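Local coordinates for flagellar motor switch protein FliG (Aquifex aeolicus, PDB 3HJL) that probably forms part of the rotor-mounted switch complex at the base of the flagellar basal body and contacts motor components that set the direction of rotation, at residues D105-V116 with V175-I186; I60-I68 with P78-K86. All blocks are in the same frame, centred on the assembly; numbering follows the deposited sequence.

Contact 1. Residues D105-V116 with V175-I186; sequences DAEKILKEIEKV and VKELAQILLEEI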
loop_
_atom_site.group_PDB
_atom_site.type_symbol
_atom_site.label_atom_id
_atom_site.label_comp_id
_atom_site.label_asym_id
_atom_site.label_seq_id
_atom_site.Cartn_x
_atom_site.Cartn_y
_atom_site.Cartn_z
ATOM N N ASP A 105 4.903 10.398 -12.456
ATOM C CA ASP A 105 4.816 9.738 -11.153
ATOM C C ASP A 105 6.205 9.545 -10.534
ATOM O O ASP A 105 6.404 9.871 -9.367
ATOM C CB ASP A 105 4.052 8.406 -11.252
ATOM C CG ASP A 105 2.548 8.600 -11.538
ATOM O OD1 ASP A 105 2.008 9.701 -11.276
ATOM O OD2 ASP A 105 1.900 7.650 -12.035
ATOM N N ALA A 106 7.166 9.070 -11.329
ATOM C CA ALA A 106 8.574 8.971 -10.888
ATOM C C ALA A 106 9.119 10.321 -10.436
ATOM O O ALA A 106 9.767 10.401 -9.410
ATOM C CB ALA A 106 9.458 8.394 -11.998
ATOM N N GLU A 107 8.812 11.382 -11.186
ATOM C CA GLU A 107 9.216 12.743 -10.817
ATOM C C GLU A 107 8.602 13.180 -9.485
ATOM O O GLU A 107 9.287 13.759 -8.648
ATOM C CB GLU A 107 8.846 13.744 -11.920
ATOM C CG GLU A 107 9.142 15.214 -11.560
ATOM C CD GLU A 107 8.965 16.162 -12.732
ATOM O OE1 GLU A 107 8.068 17.027 -12.671
ATOM O OE2 GLU A 107 9.709 16.031 -13.721
ATOM N N LYS A 108 7.317 12.897 -9.297
ATOM C CA LYS A 108 6.614 13.227 -8.052
ATOM C C LYS A 108 7.249 12.510 -6.836
ATOM O O LYS A 108 7.431 13.104 -5.791
ATOM C CB LYS A 108 5.129 12.863 -8.198
ATOM C CG LYS A 108 4.266 13.012 -6.939
ATOM C CD LYS A 108 2.772 12.735 -7.226
ATOM C CE LYS A 108 2.493 11.306 -7.752
ATOM N NZ LYS A 108 3.056 10.209 -6.893
ATOM N N ILE A 109 7.568 11.238 -7.000
ATOM C CA ILE A 109 8.214 10.454 -5.963
ATOM C C ILE A 109 9.585 11.026 -5.605
ATOM O O ILE A 109 9.881 11.236 -4.425
ATOM C CB ILE A 109 8.347 8.958 -6.392
ATOM C CG1 ILE A 109 6.965 8.267 -6.456
ATOM C CG2 ILE A 109 9.232 8.202 -5.454
ATOM C CD1 ILE A 109 6.186 8.288 -5.146
ATOM N N LEU A 110 10.401 11.315 -6.617
ATOM C CA LEU A 110 11.743 11.860 -6.389
ATOM C C LEU A 110 11.722 13.293 -5.814
ATOM O O LEU A 110 12.637 13.678 -5.091
ATOM C CB LEU A 110 12.600 11.756 -7.662
ATOM C CG LEU A 110 12.919 10.327 -8.186
ATOM C CD1 LEU A 110 13.756 10.404 -9.466
ATOM C CD2 LEU A 110 13.634 9.428 -7.177
ATOM N N LYS A 111 10.663 14.061 -6.088
ATOM C CA LYS A 111 10.474 15.372 -5.442
ATOM C C LYS A 111 10.218 15.239 -3.932
ATOM O O LYS A 111 10.662 16.080 -3.154
ATOM C CB LYS A 111 9.325 16.153 -6.081
ATOM C CG LYS A 111 9.678 16.842 -7.387
ATOM C CD LYS A 111 8.465 17.598 -7.936
ATOM C CE LYS A 111 8.794 18.322 -9.237
ATOM N NZ LYS A 111 7.659 19.174 -9.700
ATOM N N GLU A 112 9.469 14.210 -3.529
ATOM C CA GLU A 112 9.251 13.921 -2.112
ATOM C C GLU A 112 10.540 13.502 -1.413
ATOM O O GLU A 112 10.735 13.810 -0.232
ATOM C CB GLU A 112 8.192 12.835 -1.930
ATOM C CG GLU A 112 6.795 13.247 -2.344
ATOM C CD GLU A 112 6.217 14.375 -1.487
ATOM O OE1 GLU A 112 6.294 14.299 -0.231
ATOM O OE2 GLU A 112 5.669 15.327 -2.083
ATOM N N ILE A 113 11.384 12.756 -2.133
ATOM C CA ILE A 113 12.723 12.370 -1.662
ATOM C C ILE A 113 13.619 13.608 -1.471
ATOM O O ILE A 113 14.420 13.671 -0.541
ATOM C CB ILE A 113 13.423 11.395 -2.698
ATOM C CG1 ILE A 113 12.834 9.991 -2.623
ATOM C CG2 ILE A 113 14.913 11.310 -2.449
ATOM C CD1 ILE A 113 13.185 9.236 -1.318
ATOM N N GLU A 114 13.477 14.567 -2.384
ATOM C CA GLU A 114 14.243 15.816 -2.378
ATOM C C GLU A 114 13.905 16.680 -1.141
ATOM O O GLU A 114 14.718 17.477 -0.697
ATOM C CB GLU A 114 13.953 16.624 -3.660
ATOM C CG GLU A 114 15.186 17.121 -4.421
ATOM C CD GLU A 114 15.821 16.041 -5.273
ATOM O OE1 GLU A 114 15.596 14.852 -4.983
ATOM O OE2 GLU A 114 16.572 16.374 -6.213
ATOM N N LYS A 115 12.688 16.549 -0.624
ATOM C CA LYS A 115 12.288 17.243 0.599
ATOM C C LYS A 115 12.916 16.664 1.870
ATOM O O LYS A 115 13.006 17.359 2.879
ATOM C CB LYS A 115 10.773 17.210 0.757
ATOM C CG LYS A 115 10.023 18.007 -0.299
ATOM C CD LYS A 115 8.527 17.800 -0.145
ATOM C CE LYS A 115 7.761 18.228 -1.381
ATOM N NZ LYS A 115 6.318 17.915 -1.193
ATOM N N VAL A 116 13.351 15.406 1.822
ATOM C CA VAL A 116 13.851 14.720 3.006
ATOM C C VAL A 116 15.277 15.169 3.319
ATOM O O VAL A 116 16.066 15.357 2.426
ATOM C CB VAL A 116 13.798 13.181 2.838
ATOM C CG1 VAL A 116 14.245 12.481 4.121
ATOM C CG2 VAL A 116 12.385 12.734 2.454
ATOM N N VAL A 175 14.321 2.426 -9.635
ATOM C CA VAL A 175 14.719 3.525 -8.774
ATOM C C VAL A 175 13.510 4.137 -8.058
ATOM O O VAL A 175 13.592 4.443 -6.871
ATOM C CB VAL A 175 15.500 4.607 -9.562
ATOM C CG1 VAL A 175 15.670 5.865 -8.712
ATOM C CG2 VAL A 175 16.870 4.055 -9.996
ATOM N N LYS A 176 12.400 4.284 -8.790
ATOM C CA LYS A 176 11.109 4.711 -8.233
ATOM C C LYS A 176 10.696 3.819 -7.066
ATOM O O LYS A 176 10.370 4.310 -5.994
ATOM C CB LYS A 176 10.017 4.666 -9.311
ATOM C CG LYS A 176 8.689 5.322 -8.891
ATOM C CD LYS A 176 7.542 4.936 -9.827
ATOM C CE LYS A 176 6.212 5.417 -9.282
ATOM N NZ LYS A 176 5.083 5.110 -10.199
ATOM N N GLU A 177 10.742 2.511 -7.281
ATOM C CA GLU A 177 10.432 1.535 -6.237
ATOM C C GLU A 177 11.381 1.653 -5.035
ATOM O O GLU A 177 10.943 1.565 -3.905
ATOM C CB GLU A 177 10.465 0.112 -6.818
ATOM C CG GLU A 177 10.232 -1.032 -5.801
ATOM C CD GLU A 177 8.910 -0.921 -5.056
ATOM O OE1 GLU A 177 7.975 -0.322 -5.614
ATOM O OE2 GLU A 177 8.802 -1.464 -3.932
ATOM N N LEU A 178 12.666 1.865 -5.309
ATOM C CA LEU A 178 13.700 2.108 -4.268
ATOM C C LEU A 178 13.304 3.354 -3.426
ATOM O O LEU A 178 13.345 3.339 -2.195
ATOM C CB LEU A 178 15.066 2.351 -4.958
ATOM C CG LEU A 178 16.389 1.726 -4.511
ATOM C CD1 LEU A 178 16.319 0.192 -4.422
ATOM C CD2 LEU A 178 17.475 2.140 -5.507
ATOM N N ALA A 179 12.861 4.398 -4.117
ATOM C CA ALA A 179 12.492 5.654 -3.499
ATOM C C ALA A 179 11.231 5.523 -2.647
ATOM O O ALA A 179 11.175 6.067 -1.550
ATOM C CB ALA A 179 12.320 6.730 -4.581
ATOM N N GLN A 180 10.243 4.778 -3.143
ATOM C CA GLN A 180 9.008 4.519 -2.398
ATOM C C GLN A 180 9.233 3.667 -1.137
ATOM O O GLN A 180 8.600 3.908 -0.110
ATOM C CB GLN A 180 7.943 3.884 -3.304
ATOM C CG GLN A 180 7.469 4.808 -4.433
ATOM C CD GLN A 180 6.162 4.368 -5.086
ATOM O OE1 GLN A 180 6.163 3.704 -6.118
ATOM N NE2 GLN A 180 5.053 4.728 -4.476
ATOM N N ILE A 181 10.116 2.674 -1.221
ATOM C CA ILE A 181 10.524 1.876 -0.039
ATOM C C ILE A 181 11.248 2.752 0.996
ATOM O O ILE A 181 11.110 2.539 2.207
ATOM C CB ILE A 181 11.449 0.672 -0.437
ATOM C CG1 ILE A 181 10.656 -0.400 -1.202
ATOM C CG2 ILE A 181 12.135 0.028 0.809
ATOM C CD1 ILE A 181 9.530 -1.056 -0.400
ATOM N N LEU A 182 12.015 3.727 0.510
ATOM C CA LEU A 182 12.745 4.661 1.369
ATOM C C LEU A 182 11.731 5.606 2.060
ATOM O O LEU A 182 11.850 5.868 3.260
ATOM C CB LEU A 182 13.807 5.442 0.549
ATOM C CG LEU A 182 14.987 6.084 1.322
ATOM C CD1 LEU A 182 16.219 6.339 0.435
ATOM C CD2 LEU A 182 14.559 7.380 2.007
ATOM N N LEU A 183 10.697 6.041 1.330
ATOM C CA LEU A 183 9.644 6.902 1.909
ATOM C C LEU A 183 8.814 6.189 2.977
ATOM O O LEU A 183 8.465 6.779 3.982
ATOM C CB LEU A 183 8.733 7.465 0.808
ATOM C CG LEU A 183 9.397 8.563 -0.030
ATOM C CD1 LEU A 183 8.649 8.801 -1.333
ATOM C CD2 LEU A 183 9.520 9.850 0.801
ATOM N N GLU A 184 8.493 4.928 2.729
ATOM C CA GLU A 184 7.821 4.061 3.706
ATOM C C GLU A 184 8.672 3.757 4.947
ATOM O O GLU A 184 8.142 3.614 6.046
ATOM C CB GLU A 184 7.438 2.737 3.040
ATOM C CG GLU A 184 6.310 2.900 2.050
ATOM C CD GLU A 184 6.062 1.673 1.185
ATOM O OE1 GLU A 184 6.988 0.853 0.957
ATOM O OE2 GLU A 184 4.921 1.549 0.713
ATOM N N GLU A 185 9.978 3.614 4.753
ATOM C CA GLU A 185 10.908 3.404 5.855
ATOM C C GLU A 185 11.004 4.652 6.752
ATOM O O GLU A 185 11.135 4.541 7.963
ATOM C CB GLU A 185 12.293 3.038 5.304
ATOM C CG GLU A 185 13.321 2.623 6.362
ATOM C CD GLU A 185 12.840 1.474 7.245
ATOM O OE1 GLU A 185 12.192 0.541 6.713
ATOM O OE2 GLU A 185 13.104 1.513 8.468
ATOM N N ILE A 186 10.953 5.825 6.135
ATOM C CA ILE A 186 10.956 7.104 6.850
ATOM C C ILE A 186 9.666 7.244 7.654
ATOM O O ILE A 186 9.677 7.687 8.803
ATOM C CB ILE A 186 11.098 8.298 5.846
ATOM C CG1 ILE A 186 12.505 8.311 5.249
ATOM C CG2 ILE A 186 10.818 9.636 6.537
ATOM C CD1 ILE A 186 12.638 9.124 3.989
#
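Ile-109 is the central knob here. It sits in a hole made by Lys-176, Ala-179, Gln-180 and Leu-183 of the facing helix. The branch methyl Ile-109 CG2 presses on Ala-179 CB at 3.5 Å. CG1 lies anti to the carbonyl carbon (chi1 -69°), which carries CD1 to Gln-180. There Ile-109 CD1 comes within 3.8 Å of Gln-180 CG, and the two side chains cross at about a right angle.

Lys-176 also crosses Ile-109 at nearly a right angle. Its chain is extended, with CG over Ala-106 and CE beside Ile-109 CG1. Lys-176 NZ ends 3.6 Å from Asp-105 CB. Lys-176 NZ and Asp-105 OD2 stay 4.5 Å apart, so the opposite charges are near but form no salt bridge.

Small Ala-179 also receives Leu-110 and Ile-113. Ile-113 CG1 meets Ala-179 CB at 3.8 Å, and its CD1 goes on to touch Leu-182 CD2, the Ile-113 and Leu-182 side chains crossing at about a right angle. Leu-183 CD1 lies 4.1 Å from Glu-112 CB. The Glu-112 carboxylate turns instead to Lys-115; Lys-115 NZ bonds Glu-112 OE2 at 2.8 Å from above the carboxylate plane. At the far end Val-116 and Ile-186 meet tip to tip, Val-116 CG1 to Ile-186 CD1 at 3.7 Å.

Phe-136 of helix 130-137 backs Ile-113, Ala-179 and Leu-182. No hydrogen bond joins the two segments. Their axes differ in direction by 40°. Ile-109 makes one knob-into-hole fit where helix 93-114 packs on helix 172-193, consistent with the armadillo-like helical superhelix of FliG.

Contact 2. Residues I60-I68 with P78-K86; sequences IAEELLDEI and PEEFIENIK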
loop_
_atom_site.group_PDB
_atom_site.type_symbol
_atom_site.label_atom_id
_atom_site.label_comp_id
_atom_site.label_asym_id
_atom_site.label_seq_id
_atom_site.Cartn_x
_atom_site.Cartn_y
_atom_site.Cartn_z
ATOM N N ILE A 60 0.186 -8.055 -36.111
ATOM C CA ILE A 60 0.581 -7.668 -37.488
ATOM C C ILE A 60 1.959 -8.241 -37.859
ATOM O O ILE A 60 2.144 -8.746 -38.965
ATOM C CB ILE A 60 0.660 -6.121 -37.649
ATOM C CG1 ILE A 60 -0.736 -5.494 -37.623
ATOM C CG2 ILE A 60 1.351 -5.737 -38.963
ATOM C CD1 ILE A 60 -0.724 -3.978 -37.450
ATOM N N ALA A 61 2.915 -8.127 -36.930
ATOM C CA ALA A 61 4.286 -8.612 -37.118
ATOM C C ALA A 61 4.325 -10.118 -37.323
ATOM O O ALA A 61 5.021 -10.613 -38.206
ATOM C CB ALA A 61 5.160 -8.228 -35.906
ATOM N N GLU A 62 3.586 -10.831 -36.482
ATOM C CA GLU A 62 3.489 -12.287 -36.545
ATOM C C GLU A 62 2.714 -12.788 -37.765
ATOM O O GLU A 62 2.976 -13.891 -38.248
ATOM C CB GLU A 62 2.871 -12.830 -35.258
ATOM C CG GLU A 62 3.828 -12.752 -34.072
ATOM C CD GLU A 62 3.172 -13.095 -32.754
ATOM O OE1 GLU A 62 1.964 -13.425 -32.744
ATOM O OE2 GLU A 62 3.868 -13.028 -31.719
ATOM N N GLU A 63 1.749 -11.998 -38.238
ATOM C CA GLU A 63 1.045 -12.314 -39.473
ATOM C C GLU A 63 2.025 -12.164 -40.632
ATOM O O GLU A 63 2.212 -13.105 -41.391
ATOM C CB GLU A 63 -0.169 -11.408 -39.688
ATOM C CG GLU A 63 -1.124 -11.932 -40.776
ATOM C CD GLU A 63 -1.890 -10.833 -41.496
ATOM O OE1 GLU A 63 -1.241 -9.940 -42.099
ATOM O OE2 GLU A 63 -3.140 -10.908 -41.514
ATOM N N LEU A 64 2.654 -10.988 -40.734
ATOM C CA LEU A 64 3.680 -10.696 -41.767
ATOM C C LEU A 64 4.795 -11.725 -41.806
ATOM O O LEU A 64 5.245 -12.105 -42.885
ATOM C CB LEU A 64 4.339 -9.318 -41.550
ATOM C CG LEU A 64 3.783 -8.064 -42.219
ATOM C CD1 LEU A 64 4.562 -6.833 -41.752
ATOM C CD2 LEU A 64 3.853 -8.187 -43.732
ATOM N N LEU A 65 5.272 -12.124 -40.626
ATOM C CA LEU A 65 6.335 -13.116 -40.516
ATOM C C LEU A 65 5.882 -14.468 -41.078
ATOM O O LEU A 65 6.608 -15.088 -41.851
ATOM C CB LEU A 65 6.790 -13.249 -39.056
ATOM C CG LEU A 65 8.021 -14.106 -38.737
ATOM C CD1 LEU A 65 9.273 -13.588 -39.452
ATOM C CD2 LEU A 65 8.243 -14.146 -37.229
ATOM N N ASP A 66 4.676 -14.900 -40.708
ATOM C CA ASP A 66 4.098 -16.157 -41.218
ATOM C C ASP A 66 3.811 -16.099 -42.724
ATOM O O ASP A 66 3.961 -17.091 -43.434
ATOM C CB ASP A 66 2.801 -16.483 -40.464
ATOM C CG ASP A 66 2.196 -17.818 -40.885
ATOM O OD1 ASP A 66 2.905 -18.852 -40.829
ATOM O OD2 ASP A 66 1.002 -17.833 -41.256
ATOM N N GLU A 67 3.405 -14.921 -43.186
ATOM C CA GLU A 67 3.049 -14.673 -44.584
ATOM C C GLU A 67 4.276 -14.778 -45.498
ATOM O O GLU A 67 4.219 -15.432 -46.542
ATOM C CB GLU A 67 2.412 -13.274 -44.698
ATOM C CG GLU A 67 1.505 -13.056 -45.878
ATOM C CD GLU A 67 0.578 -11.861 -45.666
ATOM O OE1 GLU A 67 1.066 -10.705 -45.667
ATOM O OE2 GLU A 67 -0.643 -12.083 -45.495
ATOM N N ILE A 68 5.374 -14.135 -45.095
ATOM C CA ILE A 68 6.633 -14.157 -45.874
ATOM C C ILE A 68 7.411 -15.478 -45.763
ATOM O O ILE A 68 8.188 -15.803 -46.661
ATOM C CB ILE A 68 7.562 -12.935 -45.560
ATOM C CG1 ILE A 68 8.135 -12.998 -44.137
ATOM C CG2 ILE A 68 6.821 -11.637 -45.823
ATOM C CD1 ILE A 68 8.572 -11.644 -43.579
ATOM N N PRO A 78 13.906 -13.937 -36.397
ATOM C CA PRO A 78 12.506 -13.494 -36.397
ATOM C C PRO A 78 12.146 -12.468 -35.331
ATOM O O PRO A 78 11.280 -11.643 -35.571
ATOM C CB PRO A 78 11.719 -14.790 -36.165
ATOM C CG PRO A 78 12.668 -15.705 -35.541
ATOM C CD PRO A 78 14.006 -15.379 -36.103
ATOM N N GLU A 79 12.796 -12.516 -34.171
ATOM C CA GLU A 79 12.497 -11.566 -33.088
ATOM C C GLU A 79 13.014 -10.165 -33.432
ATOM O O GLU A 79 12.431 -9.162 -33.011
ATOM C CB GLU A 79 13.082 -12.046 -31.749
ATOM C CG GLU A 79 12.261 -11.616 -30.527
ATOM C CD GLU A 79 10.996 -12.453 -30.335
ATOM O OE1 GLU A 79 11.120 -13.679 -30.120
ATOM O OE2 GLU A 79 9.886 -11.879 -30.374
ATOM N N GLU A 80 14.111 -10.108 -34.191
ATOM C CA GLU A 80 14.670 -8.843 -34.675
ATOM C C GLU A 80 13.776 -8.225 -35.765
ATOM O O GLU A 80 13.726 -7.010 -35.911
ATOM C CB GLU A 80 16.090 -9.066 -35.202
ATOM C CG GLU A 80 16.862 -7.785 -35.496
ATOM C CD GLU A 80 18.356 -8.022 -35.653
ATOM O OE1 GLU A 80 18.981 -8.589 -34.727
ATOM O OE2 GLU A 80 18.912 -7.610 -36.691
ATOM N N PHE A 81 13.106 -9.075 -36.540
ATOM C CA PHE A 81 12.092 -8.639 -37.507
ATOM C C PHE A 81 10.891 -7.987 -36.796
ATOM O O PHE A 81 10.435 -6.927 -37.215
ATOM C CB PHE A 81 11.646 -9.839 -38.357
ATOM C CG PHE A 81 10.566 -9.529 -39.355
ATOM C CD1 PHE A 81 10.885 -9.020 -40.605
ATOM C CD2 PHE A 81 9.236 -9.848 -39.083
ATOM C CE1 PHE A 81 9.890 -8.775 -41.548
ATOM C CE2 PHE A 81 8.239 -9.602 -40.017
ATOM C CZ PHE A 81 8.569 -9.065 -41.254
ATOM N N ILE A 82 10.417 -8.600 -35.705
ATOM C CA ILE A 82 9.270 -8.064 -34.937
ATOM C C ILE A 82 9.594 -6.670 -34.376
ATOM O O ILE A 82 8.763 -5.766 -34.445
ATOM C CB ILE A 82 8.827 -8.992 -33.716
ATOM C CG1 ILE A 82 8.673 -10.477 -34.094
ATOM C CG2 ILE A 82 7.529 -8.495 -33.099
ATOM C CD1 ILE A 82 8.080 -10.753 -35.468
ATOM N N GLU A 83 10.798 -6.516 -33.819
ATOM C CA GLU A 83 11.243 -5.240 -33.242
ATOM C C GLU A 83 11.364 -4.161 -34.311
ATOM O O GLU A 83 11.012 -3.011 -34.064
ATOM C CB GLU A 83 12.594 -5.400 -32.497
ATOM C CG GLU A 83 13.043 -4.159 -31.682
ATOM C CD GLU A 83 14.462 -4.286 -31.101
ATOM O OE1 GLU A 83 15.026 -3.252 -30.675
ATOM O OE2 GLU A 83 15.019 -5.409 -31.067
ATOM N N ASN A 84 11.881 -4.527 -35.488
ATOM C CA ASN A 84 11.995 -3.577 -36.608
ATOM C C ASN A 84 10.636 -3.053 -37.076
ATOM O O ASN A 84 10.513 -1.869 -37.379
ATOM C CB ASN A 84 12.758 -4.192 -37.789
ATOM C CG ASN A 84 14.233 -4.430 -37.483
ATOM O OD1 ASN A 84 14.732 -4.071 -36.417
ATOM N ND2 ASN A 84 14.918 -5.085 -38.397
ATOM N N ILE A 85 9.628 -3.930 -37.126
ATOM C CA ILE A 85 8.244 -3.515 -37.428
ATOM C C ILE A 85 7.703 -2.578 -36.332
ATOM O O ILE A 85 6.984 -1.628 -36.638
ATOM C CB ILE A 85 7.273 -4.728 -37.595
ATOM C CG1 ILE A 85 7.657 -5.575 -38.810
ATOM C CG2 ILE A 85 5.816 -4.249 -37.779
ATOM C CD1 ILE A 85 6.885 -6.831 -38.901
ATOM N N LYS A 86 8.081 -2.826 -35.071
ATOM C CA LYS A 86 7.691 -1.940 -33.955
ATOM C C LYS A 86 8.328 -0.543 -34.008
ATOM O O LYS A 86 7.789 0.392 -33.408
ATOM C CB LYS A 86 7.956 -2.592 -32.588
ATOM C CG LYS A 86 6.955 -3.684 -32.233
ATOM C CD LYS A 86 7.145 -4.194 -30.822
ATOM C CE LYS A 86 5.950 -5.025 -30.377
ATOM N NZ LYS A 86 6.145 -5.634 -29.025
#
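Ala-61 O accepts the helix bond from Leu-65 N at 2.9 Å, and Phe-81 CE2 comes up to Ala-61 O at 3.8 Å, with the oxygen in the plane of the ring at its edge. Phe-81 is a knob among Ala-61, Leu-64, Leu-65 and Ile-68. Its CG lies anti to the backbone N (chi1 178°), which sends the ring into this hole.

Ile-68 has CG1 in the crowded position between N and the carbonyl carbon (chi1 68°), and Ile-68 CD1 reaches Phe-81 CZ at 3.5 Å. Leu-65 slides past the ring in the opposite direction, with CD1 against Phe-81 CD2. Its CD2 touches Pro-78 CB and Ile-82 CD1, and the Leu-65 and Ile-82 side chains cross at about a right angle. Ile-85 CD1 meets Ala-61 CA at 3.6 Å and also touches Leu-64 CD1. An alanine at Phe-81 is likely to open a gap between the helices and leave Ile-68 CD1 and Leu-65 CD1 without the ring they pack on.

Helical segments 60-68 and 78-86 run at 130° to each other, on helices 54-70 and 78-88. Helix 7-21 adjoins them through Leu-18 on Ile-68 and Val-17 on Ile-85. Its Lys-14 forms salt bridges with Glu-63 and Glu-67.

Both contacts are helix pairs held by apolar side chains, and neither has a hydrogen bond across it. They share no helix, but helix 78-88 of contact 2 is followed in the chain by helix 93-114 of contact 1. Contact 2 joins near neighbours in sequence within the N-terminal domain and is the more buried. Its knob is aromatic. Contact 1 joins more distant segments and has a more mixed chemistry: its knob is aliphatic and is flanked by a lysine and a glutamine. Its centre is about 14 Å from the centre of this elongated chain, against about 40 Å for the centre of contact 2. The nearest atoms of the two contacts are about 22 Å apart.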